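Local coordinates for Non-structural protein 2 (Infectious bronchitis virus, PDB 7F52) that is a coronavirus non-structural protein of uncertain role, an elongated multidomain chain probably released from the replicase polyprotein during infection, at residues E366-L371 with A420-T425; P377-G382 with K428-A433; H412-A417 with R437-A442. All coordinates share one frame; numbering follows the deposited sequence.

Interaction 1 (E366-L371 with A420-T425)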
loop_
_atom_site.group_PDB
_atom_site.type_symbol
_atom_site.label_atom_id
_atom_site.label_comp_id
_atom_site.label_asym_id
_atom_site.label_seq_id
_atom_site.Cartn_x
_atom_site.Cartn_y
_atom_site.Cartn_z
ATOM N N GLU A 366 -1.324 -10.065 -28.207
ATOM C CA GLU A 366 -2.321 -10.288 -29.237
ATOM C C GLU A 366 -2.722 -11.763 -29.237
ATOM O O GLU A 366 -2.024 -12.627 -28.689
ATOM C CB GLU A 366 -1.801 -9.848 -30.612
ATOM C CG GLU A 366 -0.983 -10.904 -31.291
ATOM C CD GLU A 366 -0.270 -10.403 -32.529
ATOM O OE1 GLU A 366 -0.638 -9.309 -33.037
ATOM O OE2 GLU A 366 0.668 -11.116 -32.976
ATOM N N ARG A 367 -3.847 -12.032 -29.872
ATOM C CA ARG A 367 -4.445 -13.352 -29.882
ATOM C C ARG A 367 -4.461 -13.869 -31.335
ATOM O O ARG A 367 -5.110 -13.284 -32.211
ATOM C CB ARG A 367 -5.846 -13.247 -29.304
ATOM C CG ARG A 367 -6.389 -14.427 -28.592
ATOM C CD ARG A 367 -7.865 -14.153 -28.452
ATOM N NE ARG A 367 -8.527 -14.921 -27.411
ATOM C CZ ARG A 367 -9.781 -14.703 -27.030
ATOM N NH1 ARG A 367 -10.497 -13.740 -27.604
ATOM N NH2 ARG A 367 -10.302 -15.434 -26.054
ATOM N N VAL A 368 -3.731 -14.945 -31.598
ATOM C CA VAL A 368 -3.565 -15.380 -32.963
ATOM C C VAL A 368 -4.559 -16.472 -33.341
ATOM O O VAL A 368 -4.594 -17.549 -32.741
ATOM C CB VAL A 368 -2.142 -15.886 -33.235
ATOM C CG1 VAL A 368 -2.010 -16.274 -34.707
ATOM C CG2 VAL A 368 -1.101 -14.839 -32.853
ATOM N N VAL A 369 -5.351 -16.167 -34.363
ATOM C CA VAL A 369 -6.401 -17.049 -34.872
ATOM C C VAL A 369 -6.098 -17.589 -36.274
ATOM O O VAL A 369 -5.836 -16.822 -37.216
ATOM C CB VAL A 369 -7.728 -16.317 -34.923
ATOM C CG1 VAL A 369 -8.850 -17.291 -35.253
ATOM C CG2 VAL A 369 -7.979 -15.617 -33.591
ATOM N N CYS A 370 -6.124 -18.908 -36.411
ATOM C CA CYS A 370 -5.875 -19.525 -37.707
ATOM C C CYS A 370 -7.166 -19.715 -38.529
ATOM O O CYS A 370 -8.069 -20.426 -38.093
ATOM C CB CYS A 370 -5.183 -20.869 -37.517
ATOM S SG CYS A 370 -4.984 -21.751 -39.068
ATOM N N LEU A 371 -7.255 -19.078 -39.700
ATOM C CA LEU A 371 -8.387 -19.300 -40.619
ATOM C C LEU A 371 -8.158 -20.512 -41.517
ATOM O O LEU A 371 -7.772 -20.371 -42.679
ATOM C CB LEU A 371 -8.636 -18.071 -41.497
ATOM C CG LEU A 371 -8.950 -16.820 -40.682
ATOM C CD1 LEU A 371 -9.009 -15.573 -41.546
ATOM C CD2 LEU A 371 -10.258 -17.018 -39.922
ATOM N N ALA A 420 2.256 -21.421 -35.857
ATOM C CA ALA A 420 3.589 -20.918 -35.477
ATOM C C ALA A 420 3.622 -21.112 -33.961
ATOM O O ALA A 420 4.102 -20.204 -33.267
ATOM C CB ALA A 420 3.707 -19.463 -35.833
ATOM N N ALA A 421 3.078 -22.256 -33.515
ATOM C CA ALA A 421 2.859 -22.653 -32.104
ATOM C C ALA A 421 1.860 -21.667 -31.493
ATOM O O ALA A 421 2.246 -20.910 -30.596
ATOM C CB ALA A 421 4.149 -22.756 -31.329
ATOM N N VAL A 422 0.624 -21.671 -31.991
ATOM C CA VAL A 422 -0.406 -20.720 -31.483
ATOM C C VAL A 422 -1.613 -21.554 -31.909
ATOM O O VAL A 422 -1.606 -22.064 -33.042
ATOM C CB VAL A 422 -0.147 -19.314 -32.037
ATOM C CG1 VAL A 422 0.037 -19.364 -33.542
ATOM C CG2 VAL A 422 -1.279 -18.375 -31.662
ATOM N N SER A 423 -2.610 -21.653 -31.031
ATOM C CA SER A 423 -3.851 -22.417 -31.307
ATOM C C SER A 423 -5.371 -22.484 -31.475
ATOM O O SER A 423 -5.880 -23.618 -31.554
ATOM C CB SER A 423 -4.150 -23.650 -30.491
ATOM O OG SER A 423 -3.097 -24.597 -30.589
ATOM N N PHE A 424 -5.978 -21.287 -31.525
ATOM C CA PHE A 424 -7.386 -20.809 -31.647
ATOM C C PHE A 424 -7.766 -20.736 -33.116
ATOM O O PHE A 424 -7.388 -19.785 -33.777
ATOM C CB PHE A 424 -7.412 -19.368 -31.138
ATOM C CG PHE A 424 -8.666 -19.015 -30.386
ATOM C CD1 PHE A 424 -9.910 -19.298 -30.915
ATOM C CD2 PHE A 424 -8.603 -18.412 -29.143
ATOM C CE1 PHE A 424 -11.061 -18.979 -30.217
ATOM C CE2 PHE A 424 -9.755 -18.094 -28.447
ATOM C CZ PHE A 424 -10.982 -18.378 -28.987
ATOM N N THR A 425 -8.514 -21.712 -33.605
ATOM C CA THR A 425 -8.809 -21.686 -35.051
ATOM C C THR A 425 -10.297 -21.506 -35.322
ATOM O O THR A 425 -11.106 -22.063 -34.596
ATOM C CB THR A 425 -8.257 -22.953 -35.707
ATOM O OG1 THR A 425 -9.123 -23.371 -36.757
ATOM C CG2 THR A 425 -8.104 -24.093 -34.729
#
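Over one face of the Arg367 guanidinium lies the far end of the Phe424 ring, with Phe424 CZ 4.1 Å above the plane and offset toward the rim. The two planes are 73° apart. Seen from the ring, the arginine approaches obliquely, with Arg367 NE 3.6 Å from Phe424 CE2. The arginine chain is extended from CG to NE, which carries the flat group out to the phenyl ring. Arg367 NH2 forms a salt bridge with Asp313, whose side chain also touches Phe424.

The backbones behind these groups form a parallel pair within a mixed beta sheet. Strand 357-371 is met here by the short strand 424-426, and it also pairs in parallel with strand 412-415. The pairing is brief. Cys370 N donates to Phe424 O at 3.1 Å, with an N-H...O angle of 149°. The same carbonyl oxygen is approached by Val369 CA, a CA-H...O contact. Val369 CG1, anti to the backbone N (chi1 -172°), also sits next to that oxygen. Beyond this bond, Cys370 CB and Thr425 CB sit side by side at 4.1 Å. Thr425 CA makes a second CA-H...O contact, to Cys370 O. Toward the loop, Val422 packs on Val368, with Val422 CG1 3.9 Å from Val368 CG1, though the fine geometry of this pair is uncertain. Thr315 of strand 315-320 touches both valines.

Interaction 2 (P377-G382 with K428-A433)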
loop_
_atom_site.group_PDB
_atom_site.type_symbol
_atom_site.label_atom_id
_atom_site.label_comp_id
_atom_site.label_asym_id
_atom_site.label_seq_id
_atom_site.Cartn_x
_atom_site.Cartn_y
_atom_site.Cartn_z
ATOM N N PRO A 377 -17.675 -17.068 -45.777
ATOM C CA PRO A 377 -18.792 -16.104 -45.796
ATOM C C PRO A 377 -19.327 -15.752 -44.411
ATOM O O PRO A 377 -19.720 -14.612 -44.144
ATOM C CB PRO A 377 -19.864 -16.837 -46.602
ATOM C CG PRO A 377 -19.084 -17.710 -47.506
ATOM C CD PRO A 377 -17.913 -18.185 -46.710
ATOM N N GLU A 378 -19.355 -16.748 -43.540
ATOM C CA GLU A 378 -19.732 -16.519 -42.169
ATOM C C GLU A 378 -18.675 -15.668 -41.470
ATOM O O GLU A 378 -19.003 -14.671 -40.818
ATOM C CB GLU A 378 -19.932 -17.845 -41.445
ATOM C CG GLU A 378 -21.238 -18.568 -41.806
ATOM C CD GLU A 378 -21.210 -19.226 -43.188
ATOM O OE1 GLU A 378 -22.276 -19.285 -43.844
ATOM O OE2 GLU A 378 -20.124 -19.684 -43.615
ATOM N N ILE A 379 -17.408 -16.042 -41.619
ATOM C CA ILE A 379 -16.330 -15.289 -40.991
ATOM C C ILE A 379 -16.289 -13.862 -41.535
ATOM O O ILE A 379 -16.147 -12.900 -40.772
ATOM C CB ILE A 379 -14.975 -15.977 -41.194
ATOM C CG1 ILE A 379 -14.973 -17.331 -40.490
ATOM C CG2 ILE A 379 -13.872 -15.124 -40.647
ATOM C CD1 ILE A 379 -13.832 -18.216 -40.878
ATOM N N ASN A 380 -16.445 -13.727 -42.845
ATOM C CA ASN A 380 -16.406 -12.416 -43.488
ATOM C C ASN A 380 -17.412 -11.473 -42.847
ATOM O O ASN A 380 -17.062 -10.348 -42.491
ATOM C CB ASN A 380 -16.687 -12.542 -44.995
ATOM C CG ASN A 380 -16.678 -11.189 -45.730
ATOM O OD1 ASN A 380 -17.530 -10.332 -45.489
ATOM N ND2 ASN A 380 -15.776 -11.043 -46.696
ATOM N N ASP A 381 -18.652 -11.939 -42.689
ATOM C CA ASP A 381 -19.732 -11.078 -42.209
ATOM C C ASP A 381 -19.677 -10.817 -40.692
ATOM O O ASP A 381 -20.057 -9.740 -40.223
ATOM C CB ASP A 381 -21.085 -11.670 -42.620
ATOM C CG ASP A 381 -21.374 -11.450 -44.096
ATOM O OD1 ASP A 381 -20.407 -11.104 -44.820
ATOM O OD2 ASP A 381 -22.534 -11.628 -44.553
ATOM N N GLY A 382 -19.181 -11.764 -39.911
ATOM C CA GLY A 382 -18.962 -11.446 -38.517
ATOM C C GLY A 382 -17.798 -10.486 -38.273
ATOM O O GLY A 382 -17.852 -9.659 -37.338
ATOM N N LYS A 428 -14.517 -23.942 -41.301
ATOM C CA LYS A 428 -15.754 -23.902 -42.094
ATOM C C LYS A 428 -17.087 -24.071 -41.373
ATOM O O LYS A 428 -18.155 -23.983 -41.984
ATOM C CB LYS A 428 -15.863 -25.151 -42.965
ATOM C CG LYS A 428 -16.646 -24.935 -44.236
ATOM C CD LYS A 428 -16.843 -26.233 -44.996
ATOM C CE LYS A 428 -15.668 -27.179 -44.823
ATOM N NZ LYS A 428 -15.914 -28.465 -45.542
ATOM N N ALA A 429 -17.005 -24.310 -40.069
ATOM C CA ALA A 429 -18.179 -24.550 -39.245
ATOM C C ALA A 429 -18.228 -23.333 -38.343
ATOM O O ALA A 429 -18.655 -23.418 -37.191
ATOM C CB ALA A 429 -18.161 -25.832 -38.414
ATOM N N ALA A 430 -17.782 -22.196 -38.857
ATOM C CA ALA A 430 -17.824 -20.991 -38.063
ATOM C C ALA A 430 -19.147 -20.266 -38.212
ATOM O O ALA A 430 -19.517 -19.849 -39.295
ATOM C CB ALA A 430 -16.687 -20.068 -38.448
ATOM N N THR A 431 -19.852 -20.117 -37.105
ATOM C CA THR A 431 -20.976 -19.207 -37.042
ATOM C C THR A 431 -20.515 -17.758 -37.127
ATOM O O THR A 431 -19.407 -17.425 -36.681
ATOM C CB THR A 431 -21.757 -19.379 -35.733
ATOM O OG1 THR A 431 -21.877 -20.773 -35.428
ATOM C CG2 THR A 431 -23.143 -18.744 -35.837
ATOM N N ILE A 432 -21.368 -16.895 -37.674
ATOM C CA ILE A 432 -21.226 -15.461 -37.457
ATOM C C ILE A 432 -21.041 -15.164 -35.944
ATOM O O ILE A 432 -20.227 -14.327 -35.564
ATOM C CB ILE A 432 -22.443 -14.688 -38.018
ATOM C CG1 ILE A 432 -22.441 -14.719 -39.549
ATOM C CG2 ILE A 432 -22.424 -13.250 -37.563
ATOM C CD1 ILE A 432 -23.548 -13.864 -40.191
ATOM N N ALA A 433 -21.762 -15.884 -35.090
ATOM C CA ALA A 433 -21.695 -15.677 -33.649
ATOM C C ALA A 433 -20.381 -16.194 -33.055
ATOM O O ALA A 433 -19.877 -15.637 -32.079
ATOM C CB ALA A 433 -22.879 -16.341 -32.959
#
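The first turns of helix 377-390 lie against the chain that leads into helix 432-439, and the backbones come nearest at Gly382 and Ile432, with CA atoms 4.7 Å apart. The absence of a side chain at Gly382 is consistent with this close approach. Ile432 fits against the helix with three carbons. Ile432 CG2 meets Gly382 CA at 4.0 Å. Ile432 CG1 lies 3.7 Å from Glu378 O, an oxygen already bonded to Gly382 N one turn on. Ile432 CD1 reaches Asp381 CB at 4.1 Å. Ile432 CG1 is anti to the carbonyl carbon (chi1 -70°), and the extended chi2 carries CD1 on to the aspartate.

Before the helix, Ala430 points its methyl at Ile379, and Ala430 CB is 3.8 Å from Ile379 CG1. The Ala430 carbonyl oxygen faces the CB and CG of Glu378, so the glutamate meets this segment through its aliphatic part. Asp381 uses its carboxylate on other residues: it accepts from Thr477 N and Lys476 N. Cys480 of helix 478-491 touches both Asp381 and Ile432.

No hydrogen bond joins the two segments, which implies that van der Waals packing of aliphatic carbons, partly against carbonyl oxygens, holds them together.

Interaction 3 (H412-A417 with R437-A442)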
loop_
_atom_site.group_PDB
_atom_site.type_symbol
_atom_site.label_atom_id
_atom_site.label_comp_id
_atom_site.label_asym_id
_atom_site.label_seq_id
_atom_site.Cartn_x
_atom_site.Cartn_y
_atom_site.Cartn_z
ATOM N N HIS A 412 -6.490 -9.047 -32.590
ATOM C CA HIS A 412 -6.210 -10.389 -33.028
ATOM C C HIS A 412 -5.334 -10.343 -34.243
ATOM O O HIS A 412 -5.383 -9.384 -35.026
ATOM C CB HIS A 412 -7.516 -11.142 -33.299
ATOM C CG HIS A 412 -8.358 -11.342 -32.069
ATOM N ND1 HIS A 412 -9.142 -10.342 -31.533
ATOM C CD2 HIS A 412 -8.523 -12.420 -31.265
ATOM C CE1 HIS A 412 -9.757 -10.799 -30.458
ATOM N NE2 HIS A 412 -9.398 -12.057 -30.273
ATOM N N LYS A 413 -4.498 -11.362 -34.386
ATOM C CA LYS A 413 -3.792 -11.551 -35.637
ATOM C C LYS A 413 -4.405 -12.753 -36.355
ATOM O O LYS A 413 -4.496 -13.843 -35.773
ATOM C CB LYS A 413 -2.294 -11.755 -35.413
ATOM C CG LYS A 413 -1.517 -11.463 -36.682
ATOM C CD LYS A 413 -0.352 -12.406 -36.846
ATOM C CE LYS A 413 0.951 -11.668 -37.025
ATOM N NZ LYS A 413 2.084 -12.576 -36.646
ATOM N N PHE A 414 -4.852 -12.553 -37.599
ATOM C CA PHE A 414 -5.400 -13.660 -38.410
ATOM C C PHE A 414 -4.363 -14.204 -39.393
ATOM O O PHE A 414 -3.785 -13.464 -40.191
ATOM C CB PHE A 414 -6.662 -13.220 -39.152
ATOM C CG PHE A 414 -7.803 -12.918 -38.240
ATOM C CD1 PHE A 414 -8.541 -13.947 -37.668
ATOM C CD2 PHE A 414 -8.105 -11.607 -37.900
ATOM C CE1 PHE A 414 -9.579 -13.677 -36.774
ATOM C CE2 PHE A 414 -9.129 -11.324 -37.007
ATOM C CZ PHE A 414 -9.873 -12.364 -36.443
ATOM N N VAL A 415 -4.107 -15.503 -39.289
ATOM C CA VAL A 415 -3.175 -16.194 -40.171
ATOM C C VAL A 415 -3.766 -17.441 -40.819
ATOM O O VAL A 415 -4.546 -18.179 -40.191
ATOM C CB VAL A 415 -1.982 -16.814 -39.377
ATOM C CG1 VAL A 415 -1.153 -15.735 -38.735
ATOM C CG2 VAL A 415 -2.478 -17.797 -38.314
ATOM N N TYR A 416 -3.284 -17.784 -42.007
ATOM C CA TYR A 416 -3.859 -18.931 -42.753
ATOM C C TYR A 416 -3.073 -20.232 -42.585
ATOM O O TYR A 416 -3.703 -21.275 -42.671
ATOM C CB TYR A 416 -3.994 -18.556 -44.224
ATOM C CG TYR A 416 -4.923 -17.400 -44.471
ATOM C CD1 TYR A 416 -6.285 -17.592 -44.580
ATOM C CD2 TYR A 416 -4.443 -16.114 -44.576
ATOM C CE1 TYR A 416 -7.144 -16.535 -44.804
ATOM C CE2 TYR A 416 -5.286 -15.045 -44.803
ATOM C CZ TYR A 416 -6.641 -15.257 -44.920
ATOM O OH TYR A 416 -7.477 -14.210 -45.137
ATOM N N ALA A 417 -1.758 -20.174 -42.383
ATOM C CA ALA A 417 -0.936 -21.401 -42.253
ATOM C C ALA A 417 -1.333 -22.062 -40.935
ATOM O O ALA A 417 -1.792 -21.329 -40.066
ATOM C CB ALA A 417 0.514 -21.074 -42.463
ATOM N N ARG A 437 -17.842 -13.739 -30.940
ATOM C CA ARG A 437 -17.401 -14.120 -29.606
ATOM C C ARG A 437 -15.955 -13.697 -29.353
ATOM O O ARG A 437 -15.589 -13.338 -28.225
ATOM C CB ARG A 437 -17.562 -15.631 -29.411
ATOM C CG ARG A 437 -18.816 -16.017 -28.645
ATOM C CD ARG A 437 -19.284 -17.440 -28.950
ATOM N NE ARG A 437 -20.744 -17.504 -29.063
ATOM C CZ ARG A 437 -21.442 -18.622 -29.259
ATOM N NH1 ARG A 437 -20.816 -19.789 -29.362
ATOM N NH2 ARG A 437 -22.769 -18.576 -29.352
ATOM N N LEU A 438 -15.146 -13.731 -30.410
ATOM C CA LEU A 438 -13.741 -13.304 -30.343
ATOM C C LEU A 438 -13.594 -11.903 -29.805
ATOM O O LEU A 438 -12.685 -11.629 -29.047
ATOM C CB LEU A 438 -13.084 -13.385 -31.726
ATOM C CG LEU A 438 -12.846 -14.848 -32.075
ATOM C CD1 LEU A 438 -12.085 -15.016 -33.350
ATOM C CD2 LEU A 438 -12.094 -15.443 -30.926
ATOM N N PHE A 439 -14.512 -11.032 -30.193
ATOM C CA PHE A 439 -14.418 -9.619 -29.894
ATOM C C PHE A 439 -15.476 -9.127 -28.924
ATOM O O PHE A 439 -15.533 -7.928 -28.658
ATOM C CB PHE A 439 -14.544 -8.816 -31.181
ATOM C CG PHE A 439 -13.795 -9.395 -32.330
ATOM C CD1 PHE A 439 -12.434 -9.141 -32.485
ATOM C CD2 PHE A 439 -14.450 -10.175 -33.273
ATOM C CE1 PHE A 439 -11.731 -9.674 -33.569
ATOM C CE2 PHE A 439 -13.766 -10.706 -34.358
ATOM C CZ PHE A 439 -12.400 -10.463 -34.509
ATOM N N GLN A 440 -16.333 -10.032 -28.444
ATOM C CA GLN A 440 -17.438 -9.676 -27.545
ATOM C C GLN A 440 -16.981 -8.676 -26.481
ATOM O O GLN A 440 -16.022 -8.931 -25.755
ATOM C CB GLN A 440 -18.016 -10.930 -26.876
ATOM C CG GLN A 440 -19.005 -10.644 -25.738
ATOM C CD GLN A 440 -19.466 -11.908 -25.020
ATOM O OE1 GLN A 440 -18.749 -12.911 -24.979
ATOM N NE2 GLN A 440 -20.667 -11.864 -24.451
ATOM N N SER A 441 -17.651 -7.528 -26.431
ATOM C CA SER A 441 -17.267 -6.455 -25.521
ATOM C C SER A 441 -18.481 -5.598 -25.209
ATOM O O SER A 441 -19.600 -5.971 -25.551
ATOM C CB SER A 441 -16.155 -5.598 -26.128
ATOM O OG SER A 441 -16.636 -4.770 -27.171
ATOM N N ALA A 442 -18.273 -4.451 -24.567
ATOM C CA ALA A 442 -19.379 -3.536 -24.297
ATOM C C ALA A 442 -20.055 -3.104 -25.593
ATOM O O ALA A 442 -21.282 -2.991 -25.657
ATOM C CB ALA A 442 -18.898 -2.333 -23.541
#
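His412 and Phe414 extend from strand 412-415 of the mixed sheet to meet Leu438 and Phe439 in the last part of helix 432-439. This is helix-on-sheet packing, made through alternate residues of one strand. The His412 ring meets Phe439 obliquely, with centroids 4.9 Å apart and planes at 78°. His412 ND1 is 3.4 Å from Phe439 CE1. His412 CG is anti to the carbonyl carbon (chi1 -64°), which sends the imidazole across to Phe439. Phe414 comes at Phe439 from the opposite direction, and the rings meet rim to rim, Phe414 CZ lying 3.7 Å from Phe439 CZ. Leu438 CD1 also stands at the edge of the Phe414 ring, near its plane. Leu438 CB lies over one face of the neighbouring Phe439 ring, offset toward the rim.

Further out, other rings and helix 377-390 surround these groups. Phe409 meets Phe439 edge-to-face, and Phe407 meets Phe414 with planes about 30° apart. Leu383 of helix 377-390 touches both phenylalanines. Phe424 and Leu426 lie against Leu438, so the leucine also contacts strand 424-426.

The bond from His412 ND1 to Leu410 O sets the turn of the imidazole, with a weak bond between His412 NE2 and Arg367 NH1. The bond to the carbonyl suggests that ND1 is protonated. Leu438 O lies oblique to the ring, 3.4 Å from His412 CE1 and 3.5 Å from His412 NE2.

Overall arrangement
Interactions 1 and 3 share one sheet, their centres about 9 Å apart. Strand 412-415 bonds to strand 357-371, with Val369 N to Lys413 O at 2.8 Å probably one of the links. Interaction 1 is partly buried and combines a backbone bond with an arginine beside a ring. Interactions 2 and 3 are buried and have no hydrogen bond between their segments. Both use helix 432-439: interaction 2 packs its lead-in and first residues on helix 377-390 through aliphatic carbons, and interaction 3 packs its later residues on the sheet with aromatic rings. Leu371 CD2 and Ile379 CD1, 3.9 Å apart, join interactions 1 and 2.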